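PDB 5EWQ: amidase from Bacillus anthracis, which probably hydrolyses carboxylic acid amides to the acid and ammonia, as other amidase signature enzymes do. Local coordinates for residues 71-75 and 214-218; 25-30 and 91-96; 349-353 and 435-439; 447-452 and 479-485; 245-249 and 277-282. All coordinates share one frame; numbering follows the deposited sequence.

Interaction 1 (71-75 and 214-218); sequences YLFRI and ADFAP
Helix 64-79 of the amidase fold meets the loop that joins helix 206-213 to strand 219-223, with Tyr71, Arg74 and Ile75 touching residues 214-218. Tyr71 lays one ring face on the backbone: Ala217 CA sits over the ring centroid at 3.9 Å, 10° from the normal, a CH-pi contact. Asp215 O lies at the edge of the ring, near its plane. The outer end of the ring meets Pro218, with Tyr71 CE2 3.4 Å from Pro218 CD.

The Phe216 ring lies between two residues. Ala214 CB is on one face and Ile75 CA on the opposite face, both offset toward the rim. Ile75 CG1 also touches Phe216 CB at 3.8 Å.

Arg74 bends at its third torsion (chi3 59°), which brings the guanidinium to Ala214, just past helix 206-213. Its NH2 donates to Ala214 O at 3.0 Å with an angle of 154°. The oxygen lies in the guanidinium plane, but the donor stands above the carbonyl plane. Arg74 NE adds a weak bond to the same oxygen at 3.4 Å. NH1 is in a salt bridge with Glu42. Asp215 OD2 pairs with Arg268 and accepts from Asn47 N. Ala214 is the first residue beyond helix 206-213, so the arginine charge probably eases the partial negative charge of that C-terminal helix end.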
# COMPACT_ATOMS: atom_id res chain seq x y z
N TYR A 71 -12.74 15.07 1.39
CA TYR A 71 -11.79 14.27 0.62
C TYR A 71 -12.03 14.41 -0.88
O TYR A 71 -11.09 14.62 -1.64
CB TYR A 71 -11.88 12.81 1.04
CG TYR A 71 -11.31 12.55 2.42
CD1 TYR A 71 -10.12 13.13 2.82
CD2 TYR A 71 -11.98 11.73 3.32
CE1 TYR A 71 -9.60 12.91 4.08
CE2 TYR A 71 -11.47 11.50 4.58
CZ TYR A 71 -10.27 12.09 4.95
OH TYR A 71 -9.76 11.86 6.21
N LEU A 72 -13.29 14.29 -1.30
CA LEU A 72 -13.65 14.44 -2.70
C LEU A 72 -13.28 15.83 -3.21
O LEU A 72 -12.83 15.99 -4.35
CB LEU A 72 -15.14 14.19 -2.91
CG LEU A 72 -15.65 12.78 -2.61
CD1 LEU A 72 -17.15 12.69 -2.84
CD2 LEU A 72 -14.91 11.76 -3.46
N PHE A 73 -13.46 16.83 -2.36
CA PHE A 73 -13.13 18.21 -2.70
C PHE A 73 -11.62 18.38 -2.85
O PHE A 73 -11.16 19.10 -3.74
CB PHE A 73 -13.68 19.17 -1.64
CG PHE A 73 -13.35 20.61 -1.91
CD1 PHE A 73 -13.94 21.29 -2.96
CD2 PHE A 73 -12.47 21.30 -1.09
CE1 PHE A 73 -13.65 22.62 -3.21
CE2 PHE A 73 -12.17 22.63 -1.33
CZ PHE A 73 -12.76 23.29 -2.39
N ARG A 74 -10.86 17.72 -1.98
CA ARG A 74 -9.41 17.80 -2.03
C ARG A 74 -8.85 17.07 -3.25
O ARG A 74 -7.90 17.53 -3.87
CB ARG A 74 -8.80 17.22 -0.74
CG ARG A 74 -9.05 18.07 0.49
CD ARG A 74 -8.33 17.51 1.71
NE ARG A 74 -6.89 17.45 1.50
CZ ARG A 74 -6.05 18.45 1.76
NH1 ARG A 74 -6.52 19.59 2.23
NH2 ARG A 74 -4.75 18.30 1.54
N ILE A 75 -9.45 15.93 -3.58
CA ILE A 75 -9.05 15.18 -4.77
C ILE A 75 -9.33 15.99 -6.02
O ILE A 75 -8.55 15.98 -6.98
CB ILE A 75 -9.79 13.82 -4.85
CG1 ILE A 75 -9.40 12.93 -3.67
CG2 ILE A 75 -9.47 13.11 -6.16
CD1 ILE A 75 -10.16 11.62 -3.61
N ALA A 214 -1.46 13.09 1.26
CA ALA A 214 -2.07 14.37 0.90
C ALA A 214 -3.46 14.51 1.50
O ALA A 214 -4.22 15.41 1.12
CB ALA A 214 -2.12 14.51 -0.61
N ASP A 215 -3.80 13.62 2.43
CA ASP A 215 -5.09 13.62 3.10
C ASP A 215 -6.26 13.55 2.13
O ASP A 215 -7.23 14.31 2.25
CB ASP A 215 -5.24 14.86 4.00
CG ASP A 215 -4.30 14.82 5.19
OD1 ASP A 215 -3.15 15.29 5.06
OD2 ASP A 215 -4.72 14.33 6.26
N PHE A 216 -6.17 12.65 1.16
CA PHE A 216 -7.28 12.38 0.25
C PHE A 216 -8.14 11.26 0.84
O PHE A 216 -9.23 10.99 0.35
CB PHE A 216 -6.77 11.98 -1.14
CG PHE A 216 -6.01 13.08 -1.84
CD1 PHE A 216 -6.25 14.41 -1.54
CD2 PHE A 216 -5.07 12.78 -2.81
CE1 PHE A 216 -5.56 15.42 -2.18
CE2 PHE A 216 -4.38 13.78 -3.46
CZ PHE A 216 -4.63 15.10 -3.15
N ALA A 217 -7.61 10.63 1.88
CA ALA A 217 -8.29 9.53 2.56
C ALA A 217 -7.60 9.24 3.89
O ALA A 217 -6.39 9.46 4.02
CB ALA A 217 -8.29 8.28 1.68
N PRO A 218 -8.36 8.76 4.89
CA PRO A 218 -7.76 8.42 6.18
C PRO A 218 -6.90 7.17 6.09
O PRO A 218 -5.81 7.12 6.67
CB PRO A 218 -8.98 8.18 7.09
CG PRO A 218 -10.16 8.68 6.32
CD PRO A 218 -9.81 8.53 4.88

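Interaction 2 (25-30 and 91-96); sequences PIHNQL and INPNAM
Gln29, just past the end of helix 20-28, reaches its side-chain amide into the turn 92-95 and the start of helix 95-104. Its CG stands between the backbone N and the carbonyl carbon (chi1 56°), and the chain runs out extended from there. Both ends of the amide are used. Gln29 NE2 donates to Asn92 O at 3.1 Å with an angle of 163°, and that oxygen lies close to the amide plane. Met96 N donates to Gln29 OE1 at 3.3 Å, coming from above the carbonyl plane. Ala95 N also bonds to Asn92 O, at 3.2 Å, and reaches it from the opposite face to Gln29 NE2. Two donors therefore hold this one carbonyl.

The packed part lies beside the amide. Ile91 CG2 meets Pro25 CB at 3.8 Å and Ile26 CG1 at 4.2 Å. The aliphatic part of Gln29 runs across Met96 CG, 3.7 Å from Gln29 CB. Ile26 and Gln29 are backed by helix 64-79, through Ile75 and Leu72.

The other side is looser. Pro93 is exposed and lies at the margin of the contact. Leu30 is partly exposed and touches by one methyl alone, its CD2 3.8 Å from CE of the selenomethionine Met96.

Asn92 OD1 accepts from Asn94 N at 2.7 Å, which makes an Asx turn inside the type I beta turn from Asn92 to Ala95. This is a compact strand-to-helix connection, from edge strand 88-91 into helix 95-104.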
# COMPACT_ATOMS: atom_id res chain seq x y z
N PRO A 25 -17.47 11.95 -11.24
CA PRO A 25 -18.11 11.38 -10.05
C PRO A 25 -18.08 12.34 -8.86
O PRO A 25 -19.01 12.36 -8.07
CB PRO A 25 -17.27 10.13 -9.76
CG PRO A 25 -16.70 9.76 -11.08
CD PRO A 25 -16.42 11.06 -11.77
N ILE A 26 -17.01 13.13 -8.76
CA ILE A 26 -16.90 14.13 -7.71
C ILE A 26 -17.87 15.28 -7.94
O ILE A 26 -18.57 15.71 -7.02
CB ILE A 26 -15.46 14.69 -7.62
CG1 ILE A 26 -14.49 13.60 -7.15
CG2 ILE A 26 -15.40 15.88 -6.68
CD1 ILE A 26 -13.05 14.05 -7.07
N HIS A 27 -17.93 15.77 -9.18
CA HIS A 27 -18.80 16.89 -9.53
C HIS A 27 -20.28 16.55 -9.36
O HIS A 27 -21.08 17.42 -9.00
CB HIS A 27 -18.53 17.33 -10.97
CG HIS A 27 -19.54 18.29 -11.51
ND1 HIS A 27 -20.47 17.93 -12.47
CD2 HIS A 27 -19.78 19.59 -11.23
CE1 HIS A 27 -21.23 18.98 -12.75
NE2 HIS A 27 -20.83 19.99 -12.01
N ASN A 28 -20.64 15.30 -9.62
CA ASN A 28 -22.03 14.87 -9.54
C ASN A 28 -22.57 14.89 -8.11
O ASN A 28 -23.70 15.34 -7.87
CB ASN A 28 -22.20 13.47 -10.13
CG ASN A 28 -22.12 13.46 -11.64
OD1 ASN A 28 -22.45 14.45 -12.30
ND2 ASN A 28 -21.68 12.35 -12.21
N GLN A 29 -21.78 14.42 -7.16
CA GLN A 29 -22.22 14.34 -5.77
C GLN A 29 -21.70 15.51 -4.95
O GLN A 29 -21.59 15.42 -3.72
CB GLN A 29 -21.78 13.01 -5.15
CG GLN A 29 -20.29 12.75 -5.22
CD GLN A 29 -19.95 11.29 -4.96
OE1 GLN A 29 -20.75 10.54 -4.40
NE2 GLN A 29 -18.75 10.88 -5.36
N LEU A 30 -21.39 16.62 -5.62
CA LEU A 30 -21.00 17.85 -4.94
C LEU A 30 -21.76 19.05 -5.50
O LEU A 30 -21.25 20.17 -5.51
CB LEU A 30 -19.49 18.09 -5.05
CG LEU A 30 -18.58 17.27 -4.14
CD1 LEU A 30 -17.16 17.82 -4.19
CD2 LEU A 30 -19.10 17.24 -2.72
N ILE A 91 -13.28 6.90 -8.54
CA ILE A 91 -14.04 7.47 -7.43
C ILE A 91 -15.42 6.84 -7.37
O ILE A 91 -16.13 6.78 -8.37
CB ILE A 91 -14.18 9.00 -7.56
CG1 ILE A 91 -12.85 9.69 -7.28
CG2 ILE A 91 -15.24 9.52 -6.59
CD1 ILE A 91 -12.36 9.53 -5.86
N ASN A 92 -15.79 6.34 -6.19
CA ASN A 92 -17.12 5.78 -5.98
C ASN A 92 -18.20 6.84 -6.17
O ASN A 92 -18.24 7.82 -5.43
CB ASN A 92 -17.22 5.17 -4.58
CG ASN A 92 -18.44 4.28 -4.41
OD1 ASN A 92 -19.44 4.41 -5.11
ND2 ASN A 92 -18.36 3.35 -3.45
N PRO A 93 -19.07 6.65 -7.18
CA PRO A 93 -20.17 7.59 -7.41
C PRO A 93 -21.22 7.50 -6.31
O PRO A 93 -22.02 8.43 -6.14
CB PRO A 93 -20.74 7.12 -8.75
CG PRO A 93 -20.39 5.68 -8.83
CD PRO A 93 -19.05 5.56 -8.17
N ASN A 94 -21.22 6.40 -5.57
CA ASN A 94 -22.16 6.20 -4.47
C ASN A 94 -21.51 6.46 -3.12
O ASN A 94 -22.04 6.06 -2.09
CB ASN A 94 -22.73 4.78 -4.50
CG ASN A 94 -23.41 4.46 -5.82
OD1 ASN A 94 -24.00 5.33 -6.46
ND2 ASN A 94 -23.34 3.19 -6.23
N ALA A 95 -20.36 7.14 -3.14
CA ALA A 95 -19.61 7.41 -1.92
C ALA A 95 -20.42 8.23 -0.92
O ALA A 95 -20.36 8.00 0.29
CB ALA A 95 -18.31 8.12 -2.25
N MSE A 96 -21.17 9.20 -1.43
CA MSE A 96 -22.00 10.05 -0.58
C MSE A 96 -23.26 9.31 -0.12
O MSE A 96 -23.67 9.44 1.03
CB MSE A 96 -22.38 11.33 -1.32
CG MSE A 96 -21.20 12.24 -1.62
SE MSE A 96 -20.42 13.02 -0.01
CE MSE A 96 -20.91 14.88 -0.32

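Interaction 3 (349-353 and 435-439); sequences YIQLN and ELNKY
A mainly apolar contact between Ile350 and Leu352 on one side and Tyr439 on the other joins the loop after strand 345-347 to residues 435-439, in the region where helix 418-437 gives out. Ile350 CG2 sits almost over the middle of the Tyr439 ring, 3.5 Å from the centroid and 13° off the normal, a CH-pi contact. This methyl is the branch opposite the backbone N of Ile350, while CD1 reaches the ring at Tyr439 CD1, 3.9 Å away. Lys438 CB lies on the opposite ring face, offset toward the rim. Leu352 CD1 approaches the ring obliquely, 3.7 Å from Tyr439 CE2.

Strand 345-347 is the last strand at one end of the mixed amidase sheet. Residues 435-439 thus pack beside that margin of the sheet. Leu352 and Leu436 both also lean on Leu458 of helix 457-462, and Ile350 is tied by its backbone to Leu317.

Polar support is slight. Glu435 turns at its second torsion (chi2 64°), bringing OE1 3.4 Å from Asn353 N in a weak hydrogen bond with an angle of 142°. Asn353 CB touches the same oxygen at 3.3 Å. Asn353 is exposed, so this edge of the contact faces solvent.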
# COMPACT_ATOMS: atom_id res chain seq x y z
N TYR A 349 26.00 -3.35 12.96
CA TYR A 349 25.61 -3.16 11.57
C TYR A 349 25.48 -4.52 10.91
O TYR A 349 26.47 -5.11 10.48
CB TYR A 349 26.62 -2.27 10.84
CG TYR A 349 26.63 -2.39 9.32
CD1 TYR A 349 25.46 -2.29 8.58
CD2 TYR A 349 27.83 -2.57 8.64
CE1 TYR A 349 25.49 -2.39 7.20
CE2 TYR A 349 27.86 -2.67 7.27
CZ TYR A 349 26.69 -2.58 6.56
OH TYR A 349 26.73 -2.68 5.19
N ILE A 350 24.25 -5.02 10.84
CA ILE A 350 23.98 -6.34 10.28
C ILE A 350 23.80 -6.25 8.77
O ILE A 350 22.89 -5.59 8.28
CB ILE A 350 22.70 -6.96 10.90
CG1 ILE A 350 22.84 -7.07 12.42
CG2 ILE A 350 22.41 -8.32 10.27
CD1 ILE A 350 21.64 -7.68 13.08
N GLN A 351 24.68 -6.93 8.03
CA GLN A 351 24.58 -6.96 6.58
C GLN A 351 24.03 -8.30 6.10
O GLN A 351 24.73 -9.32 6.11
CB GLN A 351 25.95 -6.70 5.94
CG GLN A 351 25.93 -6.71 4.41
CD GLN A 351 27.12 -6.00 3.80
OE1 GLN A 351 27.87 -5.31 4.50
NE2 GLN A 351 27.29 -6.15 2.50
N LEU A 352 22.76 -8.29 5.70
CA LEU A 352 22.09 -9.50 5.23
C LEU A 352 22.71 -9.99 3.92
O LEU A 352 23.15 -9.19 3.10
CB LEU A 352 20.59 -9.24 5.04
CG LEU A 352 19.65 -9.62 6.19
CD1 LEU A 352 20.23 -9.24 7.53
CD2 LEU A 352 18.29 -8.96 5.99
N ASN A 353 22.73 -11.30 3.74
CA ASN A 353 23.29 -11.90 2.54
C ASN A 353 22.21 -12.40 1.58
O ASN A 353 21.46 -13.31 1.91
CB ASN A 353 24.24 -13.04 2.90
CG ASN A 353 24.84 -13.71 1.68
OD1 ASN A 353 24.31 -14.69 1.17
ND2 ASN A 353 25.97 -13.18 1.22
N GLU A 435 18.18 -17.08 6.89
CA GLU A 435 18.97 -15.86 7.00
C GLU A 435 18.35 -14.89 8.01
O GLU A 435 19.06 -14.24 8.78
CB GLU A 435 19.10 -15.18 5.64
CG GLU A 435 19.90 -13.89 5.65
CD GLU A 435 21.36 -14.11 6.03
OE1 GLU A 435 22.18 -14.33 5.12
OE2 GLU A 435 21.67 -14.06 7.24
N LEU A 436 17.02 -14.80 8.00
CA LEU A 436 16.31 -13.92 8.91
C LEU A 436 16.34 -14.46 10.34
O LEU A 436 16.67 -13.73 11.28
CB LEU A 436 14.86 -13.74 8.46
CG LEU A 436 14.55 -12.50 7.61
CD1 LEU A 436 15.52 -12.37 6.45
CD2 LEU A 436 13.12 -12.54 7.11
N ASN A 437 16.02 -15.74 10.50
CA ASN A 437 16.01 -16.37 11.82
C ASN A 437 17.39 -16.41 12.46
O ASN A 437 17.51 -16.55 13.68
CB ASN A 437 15.45 -17.79 11.72
CG ASN A 437 13.98 -17.82 11.38
OD1 ASN A 437 13.22 -16.93 11.77
ND2 ASN A 437 13.56 -18.84 10.64
N LYS A 438 18.43 -16.28 11.63
CA LYS A 438 19.80 -16.24 12.11
C LYS A 438 20.01 -15.07 13.08
O LYS A 438 20.80 -15.16 14.02
CB LYS A 438 20.78 -16.13 10.94
CG LYS A 438 22.24 -16.04 11.34
CD LYS A 438 23.13 -15.82 10.13
CE LYS A 438 24.59 -15.66 10.53
NZ LYS A 438 25.47 -15.40 9.36
N TYR A 439 19.29 -13.98 12.84
CA TYR A 439 19.38 -12.80 13.68
C TYR A 439 18.15 -12.65 14.57
O TYR A 439 18.26 -12.31 15.75
CB TYR A 439 19.58 -11.55 12.83
CG TYR A 439 20.76 -11.63 11.89
CD1 TYR A 439 22.06 -11.46 12.37
CD2 TYR A 439 20.58 -11.87 10.54
CE1 TYR A 439 23.14 -11.53 11.52
CE2 TYR A 439 21.67 -11.95 9.68
CZ TYR A 439 22.94 -11.78 10.17
OH TYR A 439 24.02 -11.85 9.32

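Interaction 4 (447-452 and 479-485); sequences ALVMIN and PVGAVFV
The Phe484 ring carries Val449 CG2 over one face, 3.8 Å from the centroid and 19° off the normal, a CH-pi contact offset toward the rim. The Tyr501 ring meets Phe484 edge-to-face from helix 491-503. In Val449 the touching methyl is the one opposite the backbone N; the two side chains lie alongside and point the same way. The same methyl also reaches Ala482 CB at 3.9 Å.

The second flat group is the Asn452 amide. Asn452 OD1 accepts from Gly481 N at 3.3 Å, the N-H pointing almost straight at the end of the C=O bond. Asn452 N donates to Gly481 O at 3.0 Å. The backbone of Asn452 leaves strand geometry, and it is the side-chain oxygen, not the backbone one, that accepts from Gly481 N.

Between these ends the strands are antiparallel. Leu448 with Val485 and Met450 with Val483 are hydrogen-bonded pairs; Val449 with Phe484 and Ile451 with Ala482 are non-hydrogen-bonded pairs. Leu448 N donates to Val485 O at 2.9 Å, on a lone pair. The selenomethionine Met450 bends at its last torsion (chi3 80°), and its CE touches Val485 CG2 at 3.6 Å and Val483 CG1 at 3.7 Å.

In the mixed sheet of the amidase fold, strand 479-485 stands between strands 466-473 and 447-451, and the latter is flanked in turn by the parallel strand 314-317. Ala482 and Phe484 pack against helix 491-503, while Leu448, on the other side of the sheet, touches Leu318 and Leu440.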
# COMPACT_ATOMS: atom_id res chain seq x y z
N ALA A 447 13.31 -7.38 16.21
CA ALA A 447 13.01 -6.83 14.89
C ALA A 447 14.26 -6.30 14.19
O ALA A 447 15.29 -6.07 14.83
CB ALA A 447 11.96 -5.74 14.99
N LEU A 448 14.16 -6.11 12.88
CA LEU A 448 15.24 -5.55 12.08
C LEU A 448 14.77 -4.29 11.36
O LEU A 448 13.72 -4.30 10.72
CB LEU A 448 15.75 -6.58 11.07
CG LEU A 448 17.02 -7.37 11.41
CD1 LEU A 448 16.93 -7.98 12.80
CD2 LEU A 448 17.26 -8.45 10.37
N VAL A 449 15.54 -3.21 11.47
CA VAL A 449 15.17 -1.95 10.84
C VAL A 449 16.08 -1.63 9.65
O VAL A 449 17.28 -1.91 9.67
CB VAL A 449 15.20 -0.78 11.85
CG1 VAL A 449 16.61 -0.53 12.35
CG2 VAL A 449 14.60 0.48 11.25
N MSE A 450 15.49 -1.07 8.60
CA MSE A 450 16.24 -0.73 7.39
C MSE A 450 15.90 0.69 6.93
O MSE A 450 14.93 1.28 7.38
CB MSE A 450 15.94 -1.72 6.27
CG MSE A 450 14.73 -1.35 5.43
SE MSE A 450 14.19 -2.73 4.17
CE MSE A 450 13.23 -3.88 5.41
N ILE A 451 16.72 1.22 6.02
CA ILE A 451 16.43 2.50 5.40
C ILE A 451 15.78 2.28 4.03
O ILE A 451 16.36 1.63 3.17
CB ILE A 451 17.70 3.36 5.23
CG1 ILE A 451 18.29 3.71 6.59
CG2 ILE A 451 17.39 4.62 4.44
CD1 ILE A 451 19.50 4.61 6.52
N ASN A 452 14.58 2.82 3.86
CA ASN A 452 13.80 2.64 2.64
C ASN A 452 13.59 1.17 2.29
O ASN A 452 13.17 0.38 3.14
CB ASN A 452 14.46 3.37 1.47
CG ASN A 452 14.53 4.87 1.69
OD1 ASN A 452 13.73 5.44 2.43
ND2 ASN A 452 15.49 5.52 1.04
N PRO A 479 11.76 12.47 1.32
CA PRO A 479 11.32 11.60 2.41
C PRO A 479 12.14 10.32 2.55
O PRO A 479 12.44 9.66 1.55
CB PRO A 479 9.87 11.27 2.02
CG PRO A 479 9.44 12.41 1.17
CD PRO A 479 10.67 12.79 0.39
N VAL A 480 12.50 9.99 3.78
CA VAL A 480 13.21 8.75 4.08
C VAL A 480 12.49 8.01 5.20
O VAL A 480 12.25 8.57 6.27
CB VAL A 480 14.68 9.00 4.48
CG1 VAL A 480 15.30 7.73 5.04
CG2 VAL A 480 15.47 9.52 3.29
N GLY A 481 12.14 6.75 4.96
CA GLY A 481 11.42 5.97 5.94
C GLY A 481 12.26 4.87 6.56
O GLY A 481 13.27 4.44 6.00
N ALA A 482 11.84 4.41 7.73
CA ALA A 482 12.48 3.29 8.41
C ALA A 482 11.56 2.08 8.40
O ALA A 482 10.52 2.08 9.06
CB ALA A 482 12.86 3.67 9.83
N VAL A 483 11.93 1.06 7.64
CA VAL A 483 11.10 -0.13 7.51
C VAL A 483 11.57 -1.24 8.45
O VAL A 483 12.72 -1.66 8.41
CB VAL A 483 11.10 -0.66 6.07
CG1 VAL A 483 10.20 -1.88 5.95
CG2 VAL A 483 10.65 0.43 5.11
N PHE A 484 10.65 -1.72 9.29
CA PHE A 484 10.97 -2.73 10.29
C PHE A 484 10.60 -4.14 9.82
O PHE A 484 9.50 -4.36 9.31
CB PHE A 484 10.26 -2.42 11.61
CG PHE A 484 10.73 -1.16 12.27
CD1 PHE A 484 10.18 0.07 11.91
CD2 PHE A 484 11.71 -1.19 13.25
CE1 PHE A 484 10.61 1.23 12.52
CE2 PHE A 484 12.14 -0.03 13.86
CZ PHE A 484 11.59 1.19 13.49
N VAL A 485 11.51 -5.08 10.01
CA VAL A 485 11.24 -6.48 9.72
C VAL A 485 10.92 -7.24 11.00
O VAL A 485 11.76 -7.35 11.89
CB VAL A 485 12.42 -7.17 9.01
CG1 VAL A 485 12.18 -8.67 8.92
CG2 VAL A 485 12.64 -6.58 7.64

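Interaction 5 (245-249 and 277-282)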
# COMPACT_ATOMS: atom_id res chain seq x y z
N LEU A 245 2.70 -13.79 4.86
CA LEU A 245 2.10 -14.53 3.76
C LEU A 245 1.13 -15.58 4.29
O LEU A 245 1.54 -16.69 4.64
CB LEU A 245 3.18 -15.18 2.89
CG LEU A 245 3.99 -14.22 2.02
CD1 LEU A 245 5.01 -14.98 1.18
CD2 LEU A 245 3.07 -13.39 1.13
N GLY A 246 -0.15 -15.22 4.33
CA GLY A 246 -1.18 -16.10 4.85
C GLY A 246 -2.11 -15.35 5.79
O GLY A 246 -3.20 -15.83 6.11
N ARG A 247 -1.68 -14.17 6.21
CA ARG A 247 -2.46 -13.35 7.13
C ARG A 247 -3.65 -12.70 6.43
O ARG A 247 -4.75 -12.65 6.97
CB ARG A 247 -1.57 -12.27 7.76
CG ARG A 247 -2.01 -11.81 9.14
CD ARG A 247 -1.64 -12.84 10.20
NE ARG A 247 -1.77 -12.31 11.55
CZ ARG A 247 -1.38 -12.95 12.65
NH1 ARG A 247 -0.82 -14.15 12.55
NH2 ARG A 247 -1.54 -12.39 13.84
N VAL A 248 -3.41 -12.21 5.21
CA VAL A 248 -4.43 -11.51 4.45
C VAL A 248 -4.73 -12.21 3.13
O VAL A 248 -3.81 -12.59 2.40
CB VAL A 248 -4.01 -10.05 4.16
CG1 VAL A 248 -5.05 -9.34 3.32
CG2 VAL A 248 -3.78 -9.30 5.47
N SER A 249 -6.01 -12.40 2.83
CA SER A 249 -6.44 -13.06 1.60
C SER A 249 -6.15 -12.20 0.37
O SER A 249 -6.27 -10.98 0.41
CB SER A 249 -7.93 -13.40 1.66
OG SER A 249 -8.37 -13.97 0.45
N PHE A 277 -5.91 -2.79 9.55
CA PHE A 277 -5.37 -4.15 9.48
C PHE A 277 -6.27 -5.16 10.19
O PHE A 277 -6.17 -6.36 9.97
CB PHE A 277 -3.96 -4.18 10.08
CG PHE A 277 -3.25 -5.49 9.89
CD1 PHE A 277 -3.00 -5.98 8.62
CD2 PHE A 277 -2.81 -6.22 10.98
CE1 PHE A 277 -2.34 -7.18 8.45
CE2 PHE A 277 -2.15 -7.42 10.82
CZ PHE A 277 -1.91 -7.90 9.55
N ASN A 278 -7.16 -4.66 11.05
CA ASN A 278 -8.08 -5.51 11.79
C ASN A 278 -9.13 -6.17 10.89
O ASN A 278 -9.54 -7.30 11.14
CB ASN A 278 -8.78 -4.71 12.89
CG ASN A 278 -7.86 -4.37 14.04
OD1 ASN A 278 -6.91 -5.10 14.33
ND2 ASN A 278 -8.13 -3.25 14.70
N ALA A 279 -9.56 -5.46 9.85
CA ALA A 279 -10.62 -5.95 8.99
C ALA A 279 -10.09 -6.67 7.75
O ALA A 279 -10.84 -7.37 7.07
CB ALA A 279 -11.53 -4.80 8.57
N MSE A 280 -8.81 -6.48 7.45
CA MSE A 280 -8.22 -7.11 6.28
C MSE A 280 -7.90 -8.58 6.54
O MSE A 280 -8.09 -9.43 5.67
CB MSE A 280 -6.95 -6.37 5.86
CG MSE A 280 -7.14 -4.90 5.56
SE MSE A 280 -5.53 -4.15 4.75
CE MSE A 280 -4.30 -5.59 5.23
N ILE A 281 -7.41 -8.87 7.74
CA ILE A 281 -7.05 -10.23 8.11
C ILE A 281 -8.28 -11.13 8.21
O ILE A 281 -9.41 -10.64 8.29
CB ILE A 281 -6.30 -10.27 9.46
CG1 ILE A 281 -7.20 -9.77 10.59
CG2 ILE A 281 -5.03 -9.45 9.38
CD1 ILE A 281 -6.54 -9.79 11.95
N GLY A 282 -8.05 -12.43 8.20
CA GLY A 282 -9.13 -13.39 8.30
C GLY A 282 -8.83 -14.68 7.55
O GLY A 282 -7.72 -14.87 7.06
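Arg247 O is approached by two groups of the turn after helix 270-280. Ile281 CA comes within 3.5 Å in a CA-H...O contact with an angle of 139° at the hydrogen, and Gly282 N lies 3.5 Å from the same oxygen. The contact lies within the amidase fold. It sets the loop between strands 239-242 and 263-267 against the end of the helix that follows the second of these strands.

No hydrogen bond crosses between the two segments, and side chains do most of the work. Arg247 and Ile281 run alongside each other and point the same way, with Arg247 CG 3.8 Å from Ile281 CG2. Arg247 CG also meets Phe277 CZ obliquely at 3.9 Å. Ile281 CG2 in turn rests over one face of the Phe277 ring, offset toward the rim, so this methyl touches both the arginine chain and the ring.

The polar end of Arg247 finds its partners outside the two segments. Its NH2 is hydrogen-bonded to Tyr301 OH, and NE makes a long, weak ion pair with Glu491. Tyr301 also meets the Phe277 ring, so one residue serves both sides.

Val248 is buried against Pro243, Ala263 and Ile151. Its CG2, the branch opposite the carbonyl carbon, points to the apolar end of the contact. There Val248 CG2 lies 3.9 Å from Phe277 CE1 and 3.8 Å from CE of the selenomethionine Met280.

In the fold
The contacts are spread along the large mixed sheet of the amidase fold. Interactions 1 and 2, with centres 13 Å apart, touch where Leu72 and Ile75 meet Ile26, Gln29 and Ile91, and their segments alternate along the chain. Both close before interaction 5; then come 3 and 4. Interactions 3 and 4 lie toward the other end of the sheet, 14 Å apart, and touch through Leu352 and Leu448. Interaction 5 touches neither pair, its centre about 25 Å from that of interaction 1 and 22 Å from that of interaction 4. Interactions 2 and 3 are farthest apart, at 49 Å. Helices 20-28 and 64-79 thus join contacts on one side of the chain, helix 418-437 on the opposite side.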